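Side-chain contact in endo alpha-1,4 polygalactosaminidase (Neosartorya fumigata, PDB 6OJ1), which cleaves alpha-1,4-linked galactosamine polymers from within the chain as a glycoside hydrolase, and in doing so disrupts microbial biofilms: residues D132-A137 / D143-D148. Residues are numbered along the deposited sequence; the frame is centred on the assembly and turned at random.
Sequences DRLDMA and DGVDPD
V145 reaches from strand 144-148 to the side of helix 124-140 that faces it and meets two side chains there, L134 and A137, which sit about one turn apart. Its CB, on a bond aimed at the helix, carries two methyls; both meet L134 CD2, and CG1 also meets A137 CB. CG1, anti to the carbonyl carbon (chi1 -67°), comes up against the methyl of A137, with V145 CG1 to A137 CB at 3.7 Å. V145 CG1 also lies 4.0 Å from L134 CD2. V145 CG2, the second branch, lies 3.9 Å from L134 CD2. Thus one leucine methyl rests against both prongs of the valine, while the alanine, with nothing beyond CB, lets the strand come close: the CA atoms of A137 and V145 are 7.4 Å apart.

The side chains of L134 and V145 cross at about a right angle, and the leucine touches through a single methyl. All three residues are buried, and the contact is purely apolar. Around them, F86 of strand 81-87 and A176 of helix 163-179 also pack on L134, and I184 of the adjacent strand 183-187 packs on V145.

Helix 124-140 therefore lies against strand 144-148, which runs between parallel strands 81-87 and 183-187: an outer helix packed on the inner parallel strand that follows it, as in a (beta/alpha)-barrel, the fold of this GH114 enzyme.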
loop_
_atom_site.group_PDB
_atom_site.type_symbol
_atom_site.label_atom_id
_atom_site.label_comp_id
_atom_site.label_asym_id
_atom_site.label_seq_id
_atom_site.Cartn_x
_atom_site.Cartn_y
_atom_site.Cartn_z
ATOM N N ASP A 132 12.659 -8.688 8.209
ATOM C CA ASP A 132 13.370 -9.355 7.113
ATOM C C ASP A 132 12.896 -8.839 5.750
ATOM O O ASP A 132 13.705 -8.658 4.827
ATOM C CB ASP A 132 13.166 -10.873 7.177
ATOM C CG ASP A 132 13.803 -11.530 8.393
ATOM O OD1 ASP A 132 14.556 -10.874 9.141
ATOM O OD2 ASP A 132 13.518 -12.732 8.602
ATOM N N ARG A 133 11.584 -8.617 5.598
ATOM C CA ARG A 133 11.060 -8.109 4.333
ATOM C C ARG A 133 11.505 -6.674 4.096
ATOM O O ARG A 133 11.808 -6.303 2.956
ATOM C CB ARG A 133 9.531 -8.220 4.307
ATOM C CG ARG A 133 9.039 -9.678 4.145
ATOM C CD ARG A 133 7.514 -9.800 4.255
ATOM N NE ARG A 133 7.071 -11.176 4.031
ATOM C CZ ARG A 133 5.800 -11.542 3.885
ATOM N NH1 ARG A 133 4.818 -10.646 3.974
ATOM N NH2 ARG A 133 5.506 -12.823 3.660
ATOM N N LEU A 134 11.571 -5.857 5.161
ATOM C CA LEU A 134 12.094 -4.496 5.013
ATOM C C LEU A 134 13.574 -4.503 4.641
ATOM O O LEU A 134 14.026 -3.650 3.866
ATOM C CB LEU A 134 11.879 -3.694 6.305
ATOM C CG LEU A 134 10.402 -3.383 6.605
ATOM C CD1 LEU A 134 10.282 -2.731 8.003
ATOM C CD2 LEU A 134 9.750 -2.495 5.548
ATOM N N ASP A 135 14.350 -5.441 5.201
ATOM C CA ASP A 135 15.729 -5.630 4.767
ATOM C C ASP A 135 15.787 -5.882 3.269
ATOM O O ASP A 135 16.604 -5.285 2.557
ATOM C CB ASP A 135 16.381 -6.813 5.497
ATOM C CG ASP A 135 16.753 -6.518 6.935
ATOM O OD1 ASP A 135 16.598 -5.373 7.415
ATOM O OD2 ASP A 135 17.213 -7.477 7.597
ATOM N N MET A 136 14.925 -6.774 2.776
ATOM C CA MET A 136 14.902 -7.057 1.344
ATOM C C MET A 136 14.562 -5.810 0.534
ATOM O O MET A 136 15.205 -5.523 -0.485
ATOM C CB MET A 136 13.910 -8.175 1.026
ATOM C CG MET A 136 13.732 -8.316 -0.509
ATOM S SD MET A 136 12.515 -9.575 -0.951
ATOM C CE MET A 136 13.491 -11.019 -0.615
ATOM N N ALA A 137 13.545 -5.054 0.966
ATOM C CA ALA A 137 13.193 -3.819 0.267
ATOM C C ALA A 137 14.373 -2.862 0.211
ATOM O O ALA A 137 14.686 -2.305 -0.851
ATOM C CB ALA A 137 11.992 -3.143 0.935
ATOM N N ASP A 143 12.609 2.886 -2.682
ATOM C CA ASP A 143 12.576 4.213 -2.072
ATOM C C ASP A 143 11.631 4.258 -0.893
ATOM O O ASP A 143 11.851 5.024 0.050
ATOM C CB ASP A 143 12.164 5.264 -3.102
ATOM C CG ASP A 143 13.175 5.401 -4.202
ATOM O OD1 ASP A 143 14.297 5.881 -3.911
ATOM O OD2 ASP A 143 12.872 5.006 -5.352
ATOM N N GLY A 144 10.589 3.439 -0.927
ATOM C CA GLY A 144 9.606 3.408 0.137
ATOM C C GLY A 144 8.912 2.071 0.076
ATOM O O GLY A 144 9.145 1.274 -0.835
ATOM N N VAL A 145 8.054 1.824 1.066
ATOM C CA VAL A 145 7.314 0.569 1.142
ATOM C C VAL A 145 5.841 0.871 1.385
ATOM O O VAL A 145 5.481 1.889 1.991
ATOM C CB VAL A 145 7.868 -0.373 2.238
ATOM C CG1 VAL A 145 9.293 -0.866 1.889
ATOM C CG2 VAL A 145 7.867 0.311 3.612
ATOM N N ASP A 146 4.988 -0.051 0.922
ATOM C CA ASP A 146 3.529 0.078 0.966
ATOM C C ASP A 146 2.991 -1.167 1.662
ATOM O O ASP A 146 2.664 -2.166 1.001
ATOM C CB ASP A 146 2.977 0.239 -0.460
ATOM C CG ASP A 146 1.455 0.209 -0.533
ATOM O OD1 ASP A 146 0.774 0.400 0.497
ATOM O OD2 ASP A 146 0.932 -0.020 -1.641
ATOM N N PRO A 147 2.901 -1.155 2.999
ATOM C CA PRO A 147 2.548 -2.371 3.756
ATOM C C PRO A 147 1.039 -2.560 3.849
ATOM O O PRO A 147 0.319 -1.699 4.367
ATOM C CB PRO A 147 3.169 -2.120 5.144
ATOM C CG PRO A 147 4.060 -0.892 4.967
ATOM C CD PRO A 147 3.390 -0.094 3.895
ATOM N N ASP A 148 0.563 -3.709 3.357
ATOM C CA ASP A 148 -0.860 -3.968 3.194
ATOM C C ASP A 148 -1.444 -4.626 4.433
ATOM O O ASP A 148 -0.730 -5.187 5.278
ATOM C CB ASP A 148 -1.093 -4.869 1.964
ATOM C CG ASP A 148 -2.487 -4.743 1.375
ATOM O OD1 ASP A 148 -3.335 -3.958 1.883
ATOM O OD2 ASP A 148 -2.737 -5.431 0.355
#